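Local coordinates for ABC transporter substrate-binding protein-branched chain amino acid transport (Streptococcus pneumoniae, PDB 4GNR) that binds isoleucine and probably delivers branched-chain amino acids to an ABC transporter for uptake into the cell, at residues Val80-Thr84 / Ser85-Ala89; Lys131-Ser134 / Asn135-Glu139. All blocks are in the same frame, centred on the assembly; numbering follows the deposited sequence.

Interaction 1: Val80-Thr84 / Ser85-Ala89; sequences VGPAT and SGATA. With ILE (isoleucine), chain B.
T84 and T88 meet in the first turn of helix 85-97, a local contact where the loop after strand 78-80 swings into the helix and contributes A83, T84 and S85 to the isoleucine pocket. The carbonyl oxygen T84 O, at the N-cap position, is gripped twice by T88. The amide T88 N donates to T84 O at 3.0 Å as the first helical bond. The hydroxyl T88 OG1 gives a second bond to T84 O of 2.8 Å, coming from above the carbonyl plane, 41° out of it. This hydroxyl lies beside its own backbone N (chi1 -64°), which turns it back onto the preceding turn.

P82, preceded by a cis peptide bond, packs against the same turn. Its CB rests on the methyl A87 CB at 3.6 Å, while CG and CD run along the backbone of A87 and T88, so the ring lies against the first turn of the helix.

The hydroxyl of T84 makes no capping bond itself. Water 1 does the work instead: it donates to T84 OG1 and accepts from the amide A87 N at 3.0 Å, and T84 OG1 is also hydrogen-bonded to E15. On the pocket side, S85 N donates to the carboxylate oxygen O of the bound isoleucine at 3.0 Å, and S85 OG bonds its other oxygen, OXT, at 2.6 Å. A carboxylate set at a helix N-terminus in this way is probably stabilised by the helix dipole.

P82 O and A83 O are hydrogen-bonded to the hydroxyls of S104 and S106, and V80 packs between strands 7-14 and 102-104 of the parallel sheet, while T84 touches Y23 of helix 21-40.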
ATOM      1  N   VAL A  80       8.186  -6.676 -10.086  1.00  5.34           N
ATOM      2  CA  VAL A  80       7.708  -6.242  -8.762  1.00  5.20           C
ATOM      3  C   VAL A  80       7.240  -4.790  -8.927  1.00  5.02           C
ATOM      4  O   VAL A  80       7.993  -3.948  -9.429  1.00  5.34           O
ATOM      5  CB  VAL A  80       8.766  -6.378  -7.680  1.00  6.08           C
ATOM      6  CG1 VAL A  80       8.176  -6.030  -6.316  1.00  6.41           C
ATOM      7  CG2 VAL A  80       9.356  -7.775  -7.658  1.00  7.67           C
ATOM      8  N   GLY A  81       6.027  -4.504  -8.450  1.00  5.19           N
ATOM      9  CA  GLY A  81       5.387  -3.220  -8.658  1.00  5.26           C
ATOM     10  C   GLY A  81       4.506  -3.289  -9.908  1.00  5.11           C
ATOM     11  O   GLY A  81       4.687  -4.176 -10.741  1.00  6.43           O
ATOM     12  N   PRO A  82       3.614  -2.302 -10.103  1.00  5.45           N
ATOM     13  CA  PRO A  82       3.471  -1.079  -9.319  1.00  5.48           C
ATOM     14  C   PRO A  82       2.929  -1.196  -7.903  1.00  4.88           C
ATOM     15  O   PRO A  82       2.437  -2.243  -7.475  1.00  5.54           O
ATOM     16  CB  PRO A  82       2.485  -0.233 -10.163  1.00  5.84           C
ATOM     17  CG  PRO A  82       2.655  -0.763 -11.571  1.00  6.49           C
ATOM     18  CD  PRO A  82       2.847  -2.230 -11.359  1.00  6.08           C
ATOM     19  N   ALA A  83       3.035  -0.090  -7.192  1.00  5.11           N
ATOM     20  CA  ALA A  83       2.530   0.011  -5.826  1.00  5.24           C
ATOM     21  C   ALA A  83       1.015   0.261  -5.747  1.00  4.85           C
ATOM     22  O   ALA A  83       0.353  -0.190  -4.807  1.00  5.67           O
ATOM     23  CB  ALA A  83       3.238   1.160  -5.088  1.00  6.09           C
ATOM     24  N   THR A  84       0.496   1.031  -6.696  1.00  5.43           N
ATOM     25  CA  THR A  84      -0.878   1.513  -6.620  1.00  5.45           C
ATOM     26  C   THR A  84      -1.795   0.791  -7.604  1.00  5.40           C
ATOM     27  O   THR A  84      -1.350   0.183  -8.590  1.00  5.85           O
ATOM     28  CB  THR A  84      -0.937   3.050  -6.774  1.00  6.16           C
ATOM     29  OG1 THR A  84      -0.543   3.420  -8.099  1.00  6.67           O
ATOM     30  CG2 THR A  84      -0.090   3.754  -5.714  1.00  7.33           C
ATOM     31  N   SER A  85      -3.095   0.882  -7.341  1.00  5.71           N
ATOM     32  CA  SER A  85      -4.054   0.094  -8.097  1.00  6.26           C
ATOM     33  C   SER A  85      -4.240   0.501  -9.545  1.00  6.33           C
ATOM     34  O   SER A  85      -4.311  -0.354 -10.413  1.00  7.02           O
ATOM     35  CB  SER A  85      -5.397   0.041  -7.360  1.00  6.89           C
ATOM     36  OG  SER A  85      -5.323  -0.772  -6.199  1.00  7.19           O
ATOM     37  N   GLY A  86      -4.368   1.789  -9.820  1.00  6.75           N
ATOM     38  CA  GLY A  86      -4.579   2.215 -11.203  1.00  7.45           C
ATOM     39  C   GLY A  86      -3.420   1.771 -12.087  1.00  6.96           C
ATOM     40  O   GLY A  86      -3.587   1.226 -13.183  1.00  7.64           O
ATOM     41  N   ALA A  87      -2.206   2.004 -11.597  1.00  6.51           N
ATOM     42  CA  ALA A  87      -0.992   1.634 -12.319  1.00  6.32           C
ATOM     43  C   ALA A  87      -0.901   0.108 -12.490  1.00  6.14           C
ATOM     44  O   ALA A  87      -0.530  -0.367 -13.570  1.00  6.88           O
ATOM     45  CB  ALA A  87       0.199   2.185 -11.617  1.00  6.95           C
ATOM     46  N   THR A  88      -1.245  -0.645 -11.450  1.00  6.00           N
ATOM     47  CA  THR A  88      -1.189  -2.114 -11.541  1.00  6.01           C
ATOM     48  C   THR A  88      -2.179  -2.636 -12.593  1.00  6.69           C
ATOM     49  O   THR A  88      -1.853  -3.489 -13.404  1.00  7.38           O
ATOM     50  CB  THR A  88      -1.432  -2.745 -10.154  1.00  5.95           C
ATOM     51  OG1 THR A  88      -0.375  -2.377  -9.267  1.00  6.32           O
ATOM     52  CG2 THR A  88      -1.437  -4.266 -10.237  1.00  7.18           C
ATOM     53  N   ALA A  89      -3.402  -2.101 -12.563  1.00  7.02           N
ATOM     54  CA  ALA A  89      -4.434  -2.477 -13.526  1.00  8.27           C
ATOM     55  C   ALA A  89      -3.972  -2.187 -14.966  1.00  8.67           C
ATOM     56  O   ALA A  89      -4.332  -2.911 -15.890  1.00  9.84           O
ATOM     57  CB  ALA A  89      -5.748  -1.755 -13.247  1.00  9.54           C
TER
HETATM   58  N   ILE B 401      -3.484   0.475  -1.589  1.00  6.27           N
HETATM   59  CA  ILE B 401      -3.299   1.692  -2.429  1.00  6.07           C
HETATM   60  C   ILE B 401      -3.622   1.351  -3.879  1.00  5.74           C
HETATM   61  O   ILE B 401      -3.549   2.261  -4.732  1.00  6.70           O
HETATM   62  CB  ILE B 401      -1.955   2.433  -2.156  1.00  9.23           C
HETATM   63  CG1 ILE B 401      -0.792   1.469  -2.133  1.00  9.21           C
HETATM   64  CG2 ILE B 401      -1.908   3.296  -0.775  1.00  8.24           C
HETATM   65  CD1 ILE B 401       0.536   2.172  -1.959  1.00  7.90           C
HETATM   66  OXT ILE B 401      -3.982   0.184  -4.135  1.00  6.80           O
HETATM   67  O   HOH W   1      -2.207   4.465  -9.939  1.00  9.52           O

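Interaction 2: Lys131-Ser134 / Asn135-Glu139; sequences KIIS and NYVSE
S138 reaches back one turn to the main chain of S134 near the C-terminal end of helix 126-139, and the carbonyl S134 O takes two bonds from the later serine. S138 N donates to S134 O at 3.0 Å, and S138 OG adds a bond of 2.8 Å to the same S134 O. The two donors arrive from opposite faces of the carbonyl plane, the hydroxyl tilted 34° from it. With OG beside its own backbone N (chi1 -59°), the S138 side chain folds back along the helix to reach that oxygen. The amides of N135, Y136 and V137 bond the carbonyls of K131, I132 and I133 in the regular helical pattern.

Two waters add further polar links. The amide oxygen N135 OD1 accepts from both: water 2, at 2.6 Å from N135 OD1, also donates to K131 O, and water 3 joins N135 OD1 to the hydroxyl S134 OG, 2.7 Å from each.

Apolar contact is looser. In one of the two conformers of V137, its CG1 lies 4.3 Å from I133 CG2. I132 and Y136 turn to strand 335-341, and the phenol of Y136 is hydrogen-bonded to E349; I133 meets F164 of helix 155-167.

Chemically, the helix is two-sided: hydrocarbon and the tyrosine ring seat it against the sheet, whereas along the line of S134, N135 and S138 the S138 hydroxyl and one water each add a bond to a main-chain carbonyl, S134 O and K131 O, and a second water ties S134 OG to N135 OD1, supplementing the backbone ladder.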
ATOM      1  N   LYS A 131     -14.675  -1.937   5.794  1.00  7.85           N
ATOM      2  CA  LYS A 131     -15.353  -2.640   6.898  1.00  8.35           C
ATOM      3  C   LYS A 131     -14.638  -2.378   8.217  1.00  7.66           C
ATOM      4  O   LYS A 131     -15.267  -2.114   9.234  1.00  8.79           O
ATOM      5  CB  LYS A 131     -15.409  -4.151   6.628  1.00  9.58           C
ATOM      6  CG  LYS A 131     -16.319  -4.579   5.515  1.00 11.69           C
ATOM      7  CD  LYS A 131     -16.118  -6.037   5.159  1.00 14.37           C
ATOM      8  CE  LYS A 131     -16.980  -6.494   4.029  1.00 18.10           C
ATOM      9  NZ  LYS A 131     -16.539  -7.856   3.689  1.00 21.69           N
ATOM     10  N   ILE A 132     -13.308  -2.475   8.183  1.00  7.59           N
ATOM     11  CA  ILE A 132     -12.513  -2.208   9.384  1.00  7.46           C
ATOM     12  C   ILE A 132     -12.721  -0.760   9.843  1.00  7.22           C
ATOM     13  O   ILE A 132     -12.888  -0.495  11.035  1.00  8.44           O
ATOM     14  CB  ILE A 132     -11.048  -2.505   9.124  1.00  7.94           C
ATOM     15  CG1 ILE A 132     -10.836  -4.033   9.090  1.00  8.40           C
ATOM     16  CG2 ILE A 132     -10.170  -1.842  10.185  1.00  9.99           C
ATOM     17  CD1 ILE A 132      -9.421  -4.394   8.619  1.00  9.83           C
ATOM     18  N   ILE A 133     -12.672   0.187   8.903  1.00  7.14           N
ATOM     19  CA  ILE A 133     -12.865   1.584   9.272  1.00  7.27           C
ATOM     20  C   ILE A 133     -14.250   1.769   9.917  1.00  7.72           C
ATOM     21  O   ILE A 133     -14.385   2.430  10.947  1.00  8.66           O
ATOM     22  CB  ILE A 133     -12.623   2.513   8.069  1.00  7.92           C
ATOM     23  CG1 ILE A 133     -11.131   2.495   7.681  1.00  7.74           C
ATOM     24  CG2 ILE A 133     -13.068   3.940   8.389  1.00  8.94           C
ATOM     25  CD1 ILE A 133     -10.825   3.107   6.312  1.00 10.03           C
ATOM     26  N   SER A 134     -15.285   1.229   9.299  1.00  7.88           N
ATOM     27  CA  SER A 134     -16.640   1.318   9.884  1.00  8.66           C
ATOM     28  C   SER A 134     -16.686   0.730  11.303  1.00  8.82           C
ATOM     29  O   SER A 134     -17.188   1.358  12.243  1.00  9.84           O
ATOM     30  CB  SER A 134     -17.663   0.607   9.014  1.00  9.69           C
ATOM     31  OG  SER A 134     -18.971   0.731   9.552  1.00 11.97           O
ATOM     32  N   ASN A 135     -16.148  -0.476  11.473  1.00  8.91           N
ATOM     33  CA  ASN A 135     -16.162  -1.096  12.803  1.00  9.51           C
ATOM     34  C   ASN A 135     -15.397  -0.264  13.833  1.00  9.43           C
ATOM     35  O   ASN A 135     -15.834  -0.097  14.967  1.00 10.53           O
ATOM     36  CB  ASN A 135     -15.525  -2.500  12.756  1.00 10.85           C
ATOM     37  CG  ASN A 135     -16.310  -3.519  11.945  1.00 13.03           C
ATOM     38  OD1 ASN A 135     -17.484  -3.324  11.622  1.00 16.54           O
ATOM     39  ND2 ASN A 135     -15.653  -4.642  11.640  1.00 17.02           N
ATOM     40  N   TYR A 136     -14.239   0.241  13.429  1.00  9.05           N
ATOM     41  CA  TYR A 136     -13.371   0.980  14.351  1.00  8.84           C
ATOM     42  C   TYR A 136     -14.004   2.309  14.765  1.00  9.32           C
ATOM     43  O   TYR A 136     -14.049   2.680  15.952  1.00 10.41           O
ATOM     44  CB  TYR A 136     -11.985   1.194  13.726  1.00  9.30           C
ATOM     45  CG  TYR A 136     -10.978   1.683  14.719  1.00  9.34           C
ATOM     46  CD1 TYR A 136     -10.772   3.045  14.945  1.00 10.07           C
ATOM     47  CD2 TYR A 136     -10.263   0.783  15.491  1.00  9.55           C
ATOM     48  CE1 TYR A 136      -9.850   3.485  15.891  1.00 10.30           C
ATOM     49  CE2 TYR A 136      -9.334   1.211  16.444  1.00 10.61           C
ATOM     50  CZ  TYR A 136      -9.142   2.570  16.646  1.00 10.69           C
ATOM     51  OH  TYR A 136      -8.250   3.045  17.585  1.00 12.89           O
ATOM     52  N   VAL A 137     -14.482   3.091  13.802  0.50  9.05           N
ATOM     53  CA  VAL A 137     -15.075   4.369  14.186  0.50  9.97           C
ATOM     54  C   VAL A 137     -16.332   4.107  15.041  0.50 10.52           C
ATOM     55  O   VAL A 137     -16.600   4.838  15.993  0.50 11.99           O
ATOM     56  CB  VAL A 137     -15.387   5.324  13.001  0.50 10.32           C
ATOM     57  CG1 VAL A 137     -14.121   5.596  12.171  0.50 10.15           C
ATOM     58  CG2 VAL A 137     -16.539   4.809  12.137  0.50 10.16           C
ATOM     59  N   SER A 138     -17.099   3.067  14.716  1.00 10.81           N
ATOM     60  CA  SER A 138     -18.315   2.770  15.492  1.00 12.00           C
ATOM     61  C   SER A 138     -18.106   2.258  16.895  1.00 12.93           C
ATOM     62  O   SER A 138     -18.683   2.786  17.848  1.00 15.95           O
ATOM     63  CB  SER A 138     -19.168   1.727  14.747  1.00 11.84           C
ATOM     64  OG  SER A 138     -19.569   2.139  13.436  1.00 12.09           O
ATOM     65  N   GLU A 139     -17.216   1.276  17.013  1.00 12.62           N
ATOM     66  CA  GLU A 139     -16.980   0.582  18.287  1.00 14.47           C
ATOM     67  C   GLU A 139     -15.803   1.033  19.137  1.00 14.59           C
ATOM     68  O   GLU A 139     -15.802   0.818  20.356  1.00 17.17           O
ATOM     69  CB  GLU A 139     -16.950  -0.951  18.025  1.00 16.08           C
ATOM     70  CG  GLU A 139     -18.296  -1.476  17.386  1.00 18.04           C
ATOM     71  CD  GLU A 139     -18.439  -3.008  17.215  1.00 21.05           C
ATOM     72  OE1 GLU A 139     -17.552  -3.788  17.633  1.00 23.64           O
ATOM     73  OE2 GLU A 139     -19.491  -3.437  16.658  1.00 23.75           O
TER
HETATM   74  O   HOH W   2     -17.724  -3.870   9.078  1.00 30.42           O
HETATM   75  O   HOH W   3     -19.427  -1.556  10.867  1.00 18.94           O

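In the fold
The two interactions belong to different lobes of the periplasmic-binding-protein fold. Interaction 1 leads off the five-stranded parallel sheet, interaction 2 lies beside the seven-stranded mixed one; their centres are 27 Å apart, and their nearest atoms, about 14 Å apart, do not touch. Isoleucine is held between the lobes: residues 83-85 of interaction 1 line its pocket, while Y205 and D229 hydrogen-bond it from the second lobe. Interaction 2 stands back from that site, the side chain of I133 being about 11 Å from the ligand. Both join consecutive pieces of chain, and in both a main-chain carbonyl accepts an amide and a hydroxyl from the residue four positions on.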